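Local coordinates for probable ribosomal RNA small subunit methyltransferase (Thermus thermophilus, PDB 3DMH), which methylates the N2 atom of a specific guanosine in 16S ribosomal RNA, using S-adenosylmethionine as the methyl donor, at residues 323-327 / 349-354; 342-347 / 362-368; 119-123 / 151-155; 109-115 / 145-149. All coordinates share one frame. Residue numbers count along the deposited sequence, not the author numbering.

Contact 1 of 4, residues 323-327 / 349-354; sequences VNVAA and LLEEKF
Two helices lie side by side on one face of a Rossmann-like methyltransferase sheet. Segments 323-327 and 349-354 are both helical. Their axes run roughly parallel, with a crossing angle of -30° and a closest approach of 9.6 Å. V323 CA faces L350 CA at 7.0 Å, and A327 CA faces K353 CA at 6.2 Å. V323 (t rotamer) points toward the second helix. V323 CG1 packs 4.1 Å from L350 CD1 and 4.3 Å from L349 CB. K353, with chi1 and chi2 m and the rest t, brings its CE 3.1 Å from N324 OD1. A326 CB touches F354 CZ at 4.3 Å. A327 CB sits over one face of the F354 ring, 4.1 Å from its centroid, a CH-pi contact. A327 CB is also 3.9 Å from K353 CB. No hydrogen bond joins the segments. Beneath them, V323 and A326 pack on strand 334-340, and L350 and F354 on strand 366-371. N324 touches helix 5-9.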
loop_
_atom_site.group_PDB
_atom_site.type_symbol
_atom_site.label_atom_id
_atom_site.label_comp_id
_atom_site.label_asym_id
_atom_site.label_seq_id
_atom_site.Cartn_x
_atom_site.Cartn_y
_atom_site.Cartn_z
ATOM N N VAL A 323 -7.203 14.918 -2.179
ATOM C CA VAL A 323 -7.915 16.105 -2.669
ATOM C C VAL A 323 -7.210 17.375 -2.208
ATOM O O VAL A 323 -7.004 18.271 -3.009
ATOM C CB VAL A 323 -9.353 16.114 -2.177
ATOM C CG1 VAL A 323 -10.082 17.419 -2.592
ATOM C CG2 VAL A 323 -10.067 14.929 -2.751
ATOM N N ASN A 324 -6.831 17.428 -0.929
ATOM C CA ASN A 324 -6.166 18.632 -0.394
ATOM C C ASN A 324 -4.841 18.847 -1.110
ATOM O O ASN A 324 -4.489 19.975 -1.475
ATOM C CB ASN A 324 -5.922 18.522 1.116
ATOM C CG ASN A 324 -7.207 18.364 1.913
ATOM O OD1 ASN A 324 -8.295 18.701 1.446
ATOM N ND2 ASN A 324 -7.083 17.842 3.130
ATOM N N VAL A 325 -4.108 17.751 -1.324
ATOM C CA VAL A 325 -2.828 17.849 -2.012
ATOM C C VAL A 325 -3.009 18.280 -3.479
ATOM O O VAL A 325 -2.276 19.128 -3.966
ATOM C CB VAL A 325 -2.013 16.542 -1.845
ATOM C CG1 VAL A 325 -0.829 16.492 -2.813
ATOM C CG2 VAL A 325 -1.529 16.429 -0.408
ATOM N N ALA A 326 -4.015 17.732 -4.165
ATOM C CA ALA A 326 -4.267 18.095 -5.548
ATOM C C ALA A 326 -4.483 19.600 -5.689
ATOM O O ALA A 326 -3.920 20.245 -6.588
ATOM C CB ALA A 326 -5.471 17.340 -6.074
ATOM N N ALA A 327 -5.304 20.162 -4.810
ATOM C CA ALA A 327 -5.564 21.603 -4.839
ATOM C C ALA A 327 -4.279 22.408 -4.637
ATOM O O ALA A 327 -4.048 23.426 -5.310
ATOM C CB ALA A 327 -6.588 21.961 -3.774
ATOM N N LEU A 349 -15.929 18.245 -0.579
ATOM C CA LEU A 349 -14.472 18.405 -0.461
ATOM C C LEU A 349 -13.886 19.209 -1.618
ATOM O O LEU A 349 -13.043 20.093 -1.408
ATOM C CB LEU A 349 -13.749 17.047 -0.386
ATOM C CG LEU A 349 -14.088 16.029 0.702
ATOM C CD1 LEU A 349 -13.160 14.815 0.568
ATOM C CD2 LEU A 349 -13.982 16.625 2.097
ATOM N N LEU A 350 -14.331 18.910 -2.841
ATOM C CA LEU A 350 -13.842 19.639 -4.007
ATOM C C LEU A 350 -14.326 21.091 -4.003
ATOM O O LEU A 350 -13.574 21.995 -4.352
ATOM C CB LEU A 350 -14.207 18.912 -5.316
ATOM C CG LEU A 350 -13.185 17.853 -5.786
ATOM C CD1 LEU A 350 -13.279 16.545 -4.988
ATOM C CD2 LEU A 350 -13.406 17.561 -7.285
ATOM N N GLU A 351 -15.570 21.300 -3.581
ATOM C CA GLU A 351 -16.123 22.642 -3.447
ATOM C C GLU A 351 -15.321 23.480 -2.449
ATOM O O GLU A 351 -15.014 24.648 -2.712
ATOM C CB GLU A 351 -17.583 22.558 -3.015
ATOM C CG GLU A 351 -18.407 23.737 -3.434
ATOM C CD GLU A 351 -19.801 23.319 -3.812
ATOM O OE1 GLU A 351 -20.041 23.094 -5.020
ATOM O OE2 GLU A 351 -20.654 23.191 -2.904
ATOM N N GLU A 352 -14.974 22.880 -1.315
ATOM C CA GLU A 352 -14.204 23.578 -0.291
ATOM C C GLU A 352 -12.793 23.920 -0.776
ATOM O O GLU A 352 -12.289 25.012 -0.511
ATOM C CB GLU A 352 -14.141 22.740 0.986
ATOM C CG GLU A 352 -13.384 23.401 2.134
ATOM C CD GLU A 352 -12.795 22.402 3.106
ATOM O OE1 GLU A 352 -12.923 21.174 2.881
ATOM O OE2 GLU A 352 -12.185 22.848 4.101
ATOM N N LYS A 353 -12.160 22.995 -1.494
ATOM C CA LYS A 353 -10.753 23.170 -1.856
ATOM C C LYS A 353 -10.492 23.902 -3.177
ATOM O O LYS A 353 -9.435 24.527 -3.335
ATOM C CB LYS A 353 -10.011 21.831 -1.827
ATOM C CG LYS A 353 -9.952 21.165 -0.452
ATOM C CD LYS A 353 -9.074 21.946 0.531
ATOM C CE LYS A 353 -9.360 21.520 1.968
ATOM N NZ LYS A 353 -8.397 22.126 2.918
ATOM N N PHE A 354 -11.440 23.813 -4.113
ATOM C CA PHE A 354 -11.304 24.417 -5.439
ATOM C C PHE A 354 -12.286 25.569 -5.664
ATOM O O PHE A 354 -12.051 26.436 -6.512
ATOM C CB PHE A 354 -11.492 23.361 -6.536
ATOM C CG PHE A 354 -10.345 22.392 -6.657
ATOM C CD1 PHE A 354 -9.258 22.679 -7.478
ATOM C CD2 PHE A 354 -10.366 21.188 -5.960
ATOM C CE1 PHE A 354 -8.193 21.780 -7.603
ATOM C CE2 PHE A 354 -9.318 20.279 -6.081
ATOM C CZ PHE A 354 -8.226 20.580 -6.910
#

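Contact 2 of 4, residues 342-347 / 362-368; sequences PFLKYE and VAEYKVL. With GMP (guanosine), chain E.
This contact contributes L344 and Y365 to the guanosine pocket of the Rossmann-like methyltransferase domain. Segment 342-347 leads from strand 334-340 into helix 346-354. Segment 362-368 runs from the end of strand 358-362 through a turn into strand 366-371. P342 CA lies 5.1 Å from K366 CA, and E347 CA lies 7.9 Å from L368 CA. P342 rests on the turn: its CD is 3.2 Å from E364 O, its CG 3.4 Å from A363 O, and its CB 4.2 Å from V362 CG2. K345 centres an inverse gamma turn. Further along, Y346 CB packs 3.6 Å from L368 CD1. L344 CD1 approaches guanosine O6 at 3.4 Å, and Y365 OH is 3.2 Å from guanosine O4'. K366 ties the segments together. Its chi1 is p and the rest of the chain is extended, which carries NZ into the bend of segment 342-347. There K366 NZ donates to P342 O at 2.7 Å and L344 O at 2.8 Å, and forms a salt bridge with E347 OE2 at 2.7 Å.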
loop_
_atom_site.group_PDB
_atom_site.type_symbol
_atom_site.label_atom_id
_atom_site.label_comp_id
_atom_site.label_asym_id
_atom_site.label_seq_id
_atom_site.Cartn_x
_atom_site.Cartn_y
_atom_site.Cartn_z
ATOM N N PRO A 342 -20.197 6.167 -6.894
ATOM C CA PRO A 342 -21.132 7.294 -7.013
ATOM C C PRO A 342 -21.610 7.935 -5.698
ATOM O O PRO A 342 -22.033 9.095 -5.713
ATOM C CB PRO A 342 -22.320 6.678 -7.772
ATOM C CG PRO A 342 -21.681 5.594 -8.587
ATOM C CD PRO A 342 -20.692 4.983 -7.627
ATOM N N PHE A 343 -21.563 7.204 -4.585
ATOM C CA PHE A 343 -22.148 7.716 -3.342
ATOM C C PHE A 343 -21.123 8.140 -2.277
ATOM O O PHE A 343 -21.495 8.374 -1.120
ATOM C CB PHE A 343 -23.178 6.754 -2.749
ATOM C CG PHE A 343 -24.201 7.441 -1.886
ATOM C CD1 PHE A 343 -25.044 8.410 -2.424
ATOM C CD2 PHE A 343 -24.304 7.141 -0.526
ATOM C CE1 PHE A 343 -25.983 9.062 -1.625
ATOM C CE2 PHE A 343 -25.241 7.783 0.284
ATOM C CZ PHE A 343 -26.096 8.739 -0.271
ATOM N N LEU A 344 -19.850 8.232 -2.658
ATOM C CA LEU A 344 -18.854 8.816 -1.758
ATOM C C LEU A 344 -18.893 10.340 -1.866
ATOM O O LEU A 344 -18.936 10.903 -2.966
ATOM C CB LEU A 344 -17.448 8.252 -2.001
ATOM C CG LEU A 344 -17.248 6.778 -1.626
ATOM C CD1 LEU A 344 -15.883 6.299 -2.106
ATOM C CD2 LEU A 344 -17.406 6.570 -0.112
ATOM N N LYS A 345 -18.870 10.998 -0.716
ATOM C CA LYS A 345 -19.177 12.417 -0.630
ATOM C C LYS A 345 -17.992 13.333 -0.964
ATOM O O LYS A 345 -17.592 14.174 -0.163
ATOM C CB LYS A 345 -19.790 12.727 0.742
ATOM C CG LYS A 345 -21.033 11.905 1.025
ATOM C CD LYS A 345 -21.546 12.126 2.436
ATOM C CE LYS A 345 -22.673 11.161 2.754
ATOM N NZ LYS A 345 -23.115 11.275 4.178
ATOM N N TYR A 346 -17.447 13.184 -2.166
ATOM C CA TYR A 346 -16.304 14.015 -2.597
ATOM C C TYR A 346 -16.700 15.436 -2.972
ATOM O O TYR A 346 -15.889 16.350 -2.883
ATOM C CB TYR A 346 -15.579 13.370 -3.774
ATOM C CG TYR A 346 -14.680 12.235 -3.369
ATOM C CD1 TYR A 346 -13.426 12.480 -2.821
ATOM C CD2 TYR A 346 -15.079 10.916 -3.544
ATOM C CE1 TYR A 346 -12.604 11.424 -2.445
ATOM C CE2 TYR A 346 -14.267 9.852 -3.164
ATOM C CZ TYR A 346 -13.030 10.118 -2.624
ATOM O OH TYR A 346 -12.227 9.048 -2.264
ATOM N N GLU A 347 -17.949 15.610 -3.387
ATOM C CA GLU A 347 -18.436 16.899 -3.865
ATOM C C GLU A 347 -18.142 18.042 -2.893
ATOM O O GLU A 347 -17.533 19.031 -3.302
ATOM C CB GLU A 347 -19.929 16.828 -4.193
ATOM C CG GLU A 347 -20.239 15.996 -5.422
ATOM C CD GLU A 347 -20.373 14.510 -5.143
ATOM O OE1 GLU A 347 -20.202 14.073 -3.984
ATOM O OE2 GLU A 347 -20.671 13.778 -6.104
ATOM N N VAL A 362 -21.348 9.962 -14.530
ATOM C CA VAL A 362 -21.892 9.205 -13.403
ATOM C C VAL A 362 -22.721 7.997 -13.848
ATOM O O VAL A 362 -23.832 8.122 -14.391
ATOM C CB VAL A 362 -22.593 10.094 -12.327
ATOM C CG1 VAL A 362 -23.893 10.691 -12.840
ATOM C CG2 VAL A 362 -22.781 9.308 -10.999
ATOM N N ALA A 363 -22.136 6.824 -13.646
ATOM C CA ALA A 363 -22.831 5.568 -13.887
ATOM C C ALA A 363 -22.347 4.554 -12.854
ATOM O O ALA A 363 -22.707 4.665 -11.685
ATOM C CB ALA A 363 -22.611 5.080 -15.320
ATOM N N GLU A 364 -21.529 3.583 -13.254
ATOM C CA GLU A 364 -21.017 2.630 -12.274
ATOM C C GLU A 364 -20.091 3.367 -11.312
ATOM O O GLU A 364 -20.015 3.032 -10.130
ATOM C CB GLU A 364 -20.286 1.449 -12.923
ATOM C CG GLU A 364 -20.081 0.278 -11.939
ATOM C CD GLU A 364 -19.423 -0.967 -12.546
ATOM O OE1 GLU A 364 -18.606 -0.848 -13.496
ATOM O OE2 GLU A 364 -19.719 -2.076 -12.041
ATOM N N TYR A 365 -19.402 4.373 -11.845
ATOM C CA TYR A 365 -18.562 5.274 -11.055
ATOM C C TYR A 365 -18.848 6.710 -11.455
ATOM O O TYR A 365 -19.510 6.973 -12.470
ATOM C CB TYR A 365 -17.071 4.983 -11.272
ATOM C CG TYR A 365 -16.745 3.531 -11.103
ATOM C CD1 TYR A 365 -16.393 3.015 -9.853
ATOM C CD2 TYR A 365 -16.825 2.661 -12.185
ATOM C CE1 TYR A 365 -16.130 1.655 -9.702
ATOM C CE2 TYR A 365 -16.558 1.323 -12.045
ATOM C CZ TYR A 365 -16.216 0.825 -10.811
ATOM O OH TYR A 365 -15.942 -0.511 -10.704
ATOM N N LYS A 366 -18.379 7.642 -10.639
ATOM C CA LYS A 366 -18.426 9.048 -11.013
ATOM C C LYS A 366 -17.037 9.641 -11.189
ATOM O O LYS A 366 -16.111 9.323 -10.440
ATOM C CB LYS A 366 -19.273 9.881 -10.035
ATOM C CG LYS A 366 -18.716 10.036 -8.660
ATOM C CD LYS A 366 -19.668 10.836 -7.803
ATOM C CE LYS A 366 -19.192 10.840 -6.361
ATOM N NZ LYS A 366 -20.307 11.177 -5.431
ATOM N N VAL A 367 -16.916 10.477 -12.214
ATOM C CA VAL A 367 -15.703 11.238 -12.452
ATOM C C VAL A 367 -16.005 12.692 -12.146
ATOM O O VAL A 367 -16.875 13.324 -12.779
ATOM C CB VAL A 367 -15.178 11.081 -13.896
ATOM C CG1 VAL A 367 -13.896 11.884 -14.083
ATOM C CG2 VAL A 367 -14.944 9.603 -14.230
ATOM N N LEU A 368 -15.299 13.207 -11.145
ATOM C CA LEU A 368 -15.397 14.610 -10.782
ATOM C C LEU A 368 -14.203 15.375 -11.331
ATOM O O LEU A 368 -13.119 14.809 -11.522
ATOM C CB LEU A 368 -15.497 14.771 -9.263
ATOM C CG LEU A 368 -16.694 14.071 -8.597
ATOM C CD1 LEU A 368 -16.658 14.275 -7.093
ATOM C CD2 LEU A 368 -18.030 14.532 -9.159
HETATM C "C4'" GMP E . -17.063 -2.482 -7.944
HETATM O "O4'" GMP E . -16.498 -1.192 -7.676
HETATM C "C3'" GMP E . -16.490 -3.423 -6.897
HETATM O "O3'" GMP E . -15.379 -4.104 -7.493
HETATM C "C2'" GMP E . -15.991 -2.495 -5.804
HETATM O "O2'" GMP E . -14.887 -3.061 -5.097
HETATM C "C1'" GMP E . -15.562 -1.273 -6.597
HETATM N N9 GMP E . -15.615 0.016 -5.876
HETATM C C8 GMP E . -16.453 0.394 -4.896
HETATM N N7 GMP E . -16.206 1.670 -4.499
HETATM C C5 GMP E . -15.192 2.140 -5.261
HETATM C C6 GMP E . -14.422 3.405 -5.379
HETATM O O6 GMP E . -14.681 4.386 -4.650
HETATM N N1 GMP E . -13.438 3.454 -6.296
HETATM C C2 GMP E . -13.130 2.410 -7.105
HETATM N N2 GMP E . -12.129 2.505 -8.013
HETATM N N3 GMP E . -13.795 1.222 -7.052
HETATM C C4 GMP E . -14.811 1.045 -6.170
#

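Contact 3 of 4, residues 119-123 / 151-155; sequences QASLV and EARAL
Helices 115-128 and 145-156 pack on the same face of the N-terminal Rossmann-like sheet. Within segments 119-123 and 151-155 their axes run in the same general direction, at a crossing angle of -33°, with a closest approach of 10.5 Å. L122 CA faces A152 CA at 6.5 Å, and V123 CA faces L155 CA at 7.5 Å. L122 and L155 both point toward the partner helix and share the m,t rotamer. L155 CD1 reaches 3.7 Å from L122 CB and 4.3 Å from V123 CG2. The methyls of L122 meet the other helix: CD2 is 4.2 Å from A152 CB, and CD1 is 4.0 Å from E151 CG. Below, L122 and A152 meet L137 of strand 133-140. This plain helix-helix packing lies away from the ligand sites. Q119 and E151 bridge its outer edge. Both have chi1 t and chi2 p, a bend that brings their polar ends together above the leucines. Q119 NE2 donates to E151 OE2 at 2.9 Å, with an N-H...O angle of 159°.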
loop_
_atom_site.group_PDB
_atom_site.type_symbol
_atom_site.label_atom_id
_atom_site.label_comp_id
_atom_site.label_asym_id
_atom_site.label_seq_id
_atom_site.Cartn_x
_atom_site.Cartn_y
_atom_site.Cartn_z
ATOM N N GLN A 119 0.643 -15.831 0.680
ATOM C CA GLN A 119 1.432 -17.043 0.460
ATOM C C GLN A 119 2.918 -16.738 0.326
ATOM O O GLN A 119 3.762 -17.450 0.886
ATOM C CB GLN A 119 0.943 -17.797 -0.788
ATOM C CG GLN A 119 1.667 -19.125 -1.018
ATOM C CD GLN A 119 1.328 -20.168 0.032
ATOM O OE1 GLN A 119 0.288 -20.084 0.691
ATOM N NE2 GLN A 119 2.205 -21.159 0.195
ATOM N N ALA A 120 3.222 -15.672 -0.412
ATOM C CA ALA A 120 4.598 -15.229 -0.595
ATOM C C ALA A 120 5.198 -14.852 0.755
ATOM O O ALA A 120 6.369 -15.133 1.024
ATOM C CB ALA A 120 4.649 -14.031 -1.540
ATOM N N SER A 121 4.383 -14.220 1.597
ATOM C CA SER A 121 4.804 -13.843 2.959
ATOM C C SER A 121 5.068 -15.055 3.850
ATOM O O SER A 121 6.046 -15.073 4.613
ATOM C CB SER A 121 3.777 -12.920 3.620
ATOM O OG SER A 121 3.728 -11.670 2.928
ATOM N N LEU A 122 4.203 -16.066 3.735
ATOM C CA LEU A 122 4.378 -17.318 4.482
ATOM C C LEU A 122 5.664 -18.026 4.079
ATOM O O LEU A 122 6.421 -18.480 4.938
ATOM C CB LEU A 122 3.174 -18.243 4.275
ATOM C CG LEU A 122 1.877 -17.801 4.970
ATOM C CD1 LEU A 122 0.703 -18.691 4.561
ATOM C CD2 LEU A 122 2.047 -17.774 6.490
ATOM N N VAL A 123 5.910 -18.125 2.772
ATOM C CA VAL A 123 7.149 -18.755 2.301
ATOM C C VAL A 123 8.385 -17.939 2.695
ATOM O O VAL A 123 9.401 -18.506 3.103
ATOM C CB VAL A 123 7.129 -19.006 0.784
ATOM C CG1 VAL A 123 8.408 -19.703 0.357
ATOM C CG2 VAL A 123 5.924 -19.858 0.415
ATOM N N GLU A 151 -1.729 -23.735 6.114
ATOM C CA GLU A 151 -0.618 -23.648 5.169
ATOM C C GLU A 151 0.724 -23.441 5.891
ATOM O O GLU A 151 1.729 -24.072 5.535
ATOM C CB GLU A 151 -0.889 -22.570 4.105
ATOM C CG GLU A 151 0.227 -22.349 3.054
ATOM C CD GLU A 151 0.567 -23.587 2.211
ATOM O OE1 GLU A 151 -0.223 -24.559 2.169
ATOM O OE2 GLU A 151 1.648 -23.588 1.583
ATOM N N ALA A 152 0.738 -22.568 6.897
ATOM C CA ALA A 152 1.943 -22.362 7.704
ATOM C C ALA A 152 2.404 -23.665 8.357
ATOM O O ALA A 152 3.591 -23.979 8.344
ATOM C CB ALA A 152 1.718 -21.277 8.761
ATOM N N ARG A 153 1.457 -24.424 8.899
ATOM C CA ARG A 153 1.778 -25.697 9.542
ATOM C C ARG A 153 2.365 -26.687 8.540
ATOM O O ARG A 153 3.305 -27.410 8.864
ATOM C CB ARG A 153 0.552 -26.303 10.238
ATOM C CG ARG A 153 0.260 -25.710 11.605
ATOM C CD ARG A 153 -0.992 -26.304 12.229
ATOM N NE ARG A 153 -2.177 -26.080 11.402
ATOM C CZ ARG A 153 -3.367 -26.627 11.633
ATOM N NH1 ARG A 153 -3.546 -27.424 12.682
ATOM N NH2 ARG A 153 -4.382 -26.376 10.817
ATOM N N ALA A 154 1.818 -26.698 7.323
ATOM C CA ALA A 154 2.334 -27.541 6.244
ATOM C C ALA A 154 3.735 -27.107 5.821
ATOM O O ALA A 154 4.595 -27.933 5.526
ATOM C CB ALA A 154 1.388 -27.525 5.054
ATOM N N LEU A 155 3.968 -25.796 5.816
ATOM C CA LEU A 155 5.269 -25.262 5.415
ATOM C C LEU A 155 6.379 -25.522 6.434
ATOM O O LEU A 155 7.533 -25.724 6.042
ATOM C CB LEU A 155 5.171 -23.755 5.137
ATOM C CG LEU A 155 4.475 -23.305 3.850
ATOM C CD1 LEU A 155 4.212 -21.804 3.904
ATOM C CD2 LEU A 155 5.298 -23.665 2.620
#

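Contact 4 of 4, residues 109-115 / 145-149; sequences LPAGRGT and FERYF. With SO4 (sulfate ion), chain C.
In the N-terminal Rossmann-like domain, the loop after strand 102-108 meets the start of helix 145-156. Segment 109-115 has an inverse gamma turn at P110, then a 3-10 turn at 111-113, and G114 is the N-cap of helix 115-128. With phi 93° and psi 169°, G114 adopts a backbone that calls for glycine. L109 CA lies 7.8 Å from F145 CA. Along the helix, F145 (chi1 t) comes first, its CD1 3.8 Å from L109 CD1. R147 follows and swings its guanidinium toward the loop. R147 NH2 is 3.7 Å from T115 OG1 and makes a weak hydrogen bond to Y148 OH at 3.1 Å. Y148 (chi1 m) is the main contact of the helix. Y148 CB packs 3.8 Å from L109 CD2, its CE2 is 4.5 Å from A111 CB, and its OH is 3.5 Å from T115 CA. A sulfate, probably from the crystallisation liquor, binds the loop through G112 N to O3 at 2.9 Å, R113 NE to O2 at 2.9 Å and R113 NH2 to O1 at 3.0 Å. One water bridges the segments: it donates to A111 O at 2.8 Å and is hydrogen-bonded to Y148 OH at 2.7 Å.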
loop_
_atom_site.group_PDB
_atom_site.type_symbol
_atom_site.label_atom_id
_atom_site.label_comp_id
_atom_site.label_asym_id
_atom_site.label_seq_id
_atom_site.Cartn_x
_atom_site.Cartn_y
_atom_site.Cartn_z
ATOM N N LEU A 109 -0.889 -11.535 9.477
ATOM C CA LEU A 109 -1.306 -11.901 8.123
ATOM C C LEU A 109 -1.833 -10.708 7.338
ATOM O O LEU A 109 -2.794 -10.062 7.769
ATOM C CB LEU A 109 -2.393 -12.963 8.184
ATOM C CG LEU A 109 -1.814 -14.322 8.549
ATOM C CD1 LEU A 109 -2.914 -15.232 9.142
ATOM C CD2 LEU A 109 -1.194 -14.955 7.334
ATOM N N PRO A 110 -1.191 -10.406 6.190
ATOM C CA PRO A 110 -1.639 -9.287 5.352
ATOM C C PRO A 110 -2.828 -9.706 4.476
ATOM O O PRO A 110 -2.758 -9.635 3.242
ATOM C CB PRO A 110 -0.392 -8.968 4.510
ATOM C CG PRO A 110 0.297 -10.306 4.355
ATOM C CD PRO A 110 0.022 -11.063 5.647
ATOM N N ALA A 111 -3.912 -10.129 5.124
ATOM C CA ALA A 111 -5.029 -10.779 4.423
ATOM C C ALA A 111 -5.680 -9.861 3.396
ATOM O O ALA A 111 -6.183 -10.329 2.362
ATOM C CB ALA A 111 -6.057 -11.271 5.430
ATOM N N GLY A 112 -5.679 -8.563 3.689
ATOM C CA GLY A 112 -6.315 -7.586 2.800
ATOM C C GLY A 112 -5.638 -7.462 1.447
ATOM O O GLY A 112 -6.263 -7.002 0.483
ATOM N N ARG A 113 -4.383 -7.894 1.365
ATOM C CA ARG A 113 -3.649 -7.919 0.108
ATOM C C ARG A 113 -3.824 -9.219 -0.710
ATOM O O ARG A 113 -3.277 -9.343 -1.808
ATOM C CB ARG A 113 -2.176 -7.577 0.358
ATOM C CG ARG A 113 -1.967 -6.059 0.512
ATOM C CD ARG A 113 -0.600 -5.753 1.051
ATOM N NE ARG A 113 -0.576 -5.772 2.513
ATOM C CZ ARG A 113 0.467 -5.408 3.264
ATOM N NH1 ARG A 113 1.594 -4.979 2.718
ATOM N NH2 ARG A 113 0.366 -5.449 4.577
ATOM N N GLY A 114 -4.601 -10.171 -0.191
ATOM C CA GLY A 114 -4.976 -11.370 -0.959
ATOM C C GLY A 114 -4.096 -12.598 -0.810
ATOM O O GLY A 114 -3.006 -12.537 -0.244
ATOM N N THR A 115 -4.579 -13.725 -1.338
ATOM C CA THR A 115 -3.938 -15.025 -1.160
ATOM C C THR A 115 -2.484 -15.098 -1.623
ATOM O O THR A 115 -1.641 -15.649 -0.909
ATOM C CB THR A 115 -4.753 -16.127 -1.871
ATOM O OG1 THR A 115 -6.058 -16.170 -1.291
ATOM C CG2 THR A 115 -4.076 -17.495 -1.732
ATOM N N PHE A 145 -7.668 -16.802 8.523
ATOM C CA PHE A 145 -6.690 -17.337 9.489
ATOM C C PHE A 145 -6.549 -18.866 9.466
ATOM O O PHE A 145 -5.435 -19.400 9.476
ATOM C CB PHE A 145 -6.935 -16.871 10.933
ATOM C CG PHE A 145 -5.947 -17.455 11.912
ATOM C CD1 PHE A 145 -4.689 -16.879 12.074
ATOM C CD2 PHE A 145 -6.247 -18.617 12.622
ATOM C CE1 PHE A 145 -3.755 -17.433 12.954
ATOM C CE2 PHE A 145 -5.321 -19.173 13.499
ATOM C CZ PHE A 145 -4.069 -18.575 13.666
ATOM N N GLU A 146 -7.668 -19.579 9.444
ATOM C CA GLU A 146 -7.579 -21.035 9.513
ATOM C C GLU A 146 -6.879 -21.606 8.284
ATOM O O GLU A 146 -6.022 -22.478 8.417
ATOM C CB GLU A 146 -8.937 -21.691 9.784
ATOM C CG GLU A 146 -9.451 -21.468 11.221
ATOM C CD GLU A 146 -8.478 -21.915 12.337
ATOM O OE1 GLU A 146 -7.622 -22.811 12.117
ATOM O OE2 GLU A 146 -8.584 -21.365 13.458
ATOM N N ARG A 147 -7.209 -21.073 7.106
ATOM C CA ARG A 147 -6.567 -21.487 5.857
ATOM C C ARG A 147 -5.063 -21.193 5.857
ATOM O O ARG A 147 -4.255 -22.057 5.488
ATOM C CB ARG A 147 -7.293 -20.878 4.638
ATOM C CG ARG A 147 -6.468 -20.732 3.345
ATOM C CD ARG A 147 -7.341 -20.327 2.136
ATOM N NE ARG A 147 -7.293 -18.912 1.773
ATOM C CZ ARG A 147 -8.163 -18.001 2.196
ATOM N NH1 ARG A 147 -9.139 -18.350 3.028
ATOM N NH2 ARG A 147 -8.059 -16.751 1.798
ATOM N N TYR A 148 -4.691 -19.990 6.302
ATOM C CA TYR A 148 -3.292 -19.590 6.282
ATOM C C TYR A 148 -2.475 -20.309 7.349
ATOM O O TYR A 148 -1.322 -20.674 7.104
ATOM C CB TYR A 148 -3.167 -18.071 6.398
ATOM C CG TYR A 148 -3.773 -17.320 5.224
ATOM C CD1 TYR A 148 -3.472 -17.679 3.903
ATOM C CD2 TYR A 148 -4.617 -16.224 5.436
ATOM C CE1 TYR A 148 -4.016 -16.959 2.813
ATOM C CE2 TYR A 148 -5.163 -15.503 4.361
ATOM C CZ TYR A 148 -4.853 -15.878 3.053
ATOM O OH TYR A 148 -5.385 -15.164 1.985
ATOM N N PHE A 149 -3.086 -20.528 8.513
ATOM C CA PHE A 149 -2.461 -21.288 9.603
ATOM C C PHE A 149 -2.228 -22.743 9.191
ATOM O O PHE A 149 -1.186 -23.321 9.502
ATOM C CB PHE A 149 -3.330 -21.204 10.862
ATOM C CG PHE A 149 -2.781 -21.951 12.056
ATOM C CD1 PHE A 149 -1.407 -22.044 12.290
ATOM C CD2 PHE A 149 -3.657 -22.537 12.965
ATOM C CE1 PHE A 149 -0.910 -22.732 13.400
ATOM C CE2 PHE A 149 -3.175 -23.221 14.090
ATOM C CZ PHE A 149 -1.797 -23.321 14.306
HETATM S S SO4 C . -3.390 -5.883 5.242
HETATM O O1 SO4 C . -2.168 -5.902 6.066
HETATM O O2 SO4 C . -3.094 -6.131 3.838
HETATM O O3 SO4 C . -4.294 -6.955 5.705
HETATM O O4 SO4 C . -4.030 -4.582 5.416
HETATM O O HOH W 1 -6.953 -13.019 2.285
#

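Overall arrangement
The chain holds two Rossmann-like sheets with the same strand order, 3-2-1-4-5-7-6. Contacts 3 and 4 belong to the N-terminal domain, contacts 1 and 2 to the C-terminal domain, whose residues form the guanosine pocket. Contacts 1 and 3 are matching helix pairs, about 44 Å apart between centres. Contact 1 is the more buried and has no hydrogen bond; contact 3 adds a side-chain hydrogen bond at its edge. Contacts 2 and 4 are partly buried loop contacts, contact 2 built on a lysine and contact 4 on a tyrosine. Contacts 1 and 2 share helix 346-354 and touch through L350 and L368. Contacts 3 and 4 share helix 145-156 and touch through L122 and Y148. Only contact 2 includes guanosine-pocket residues.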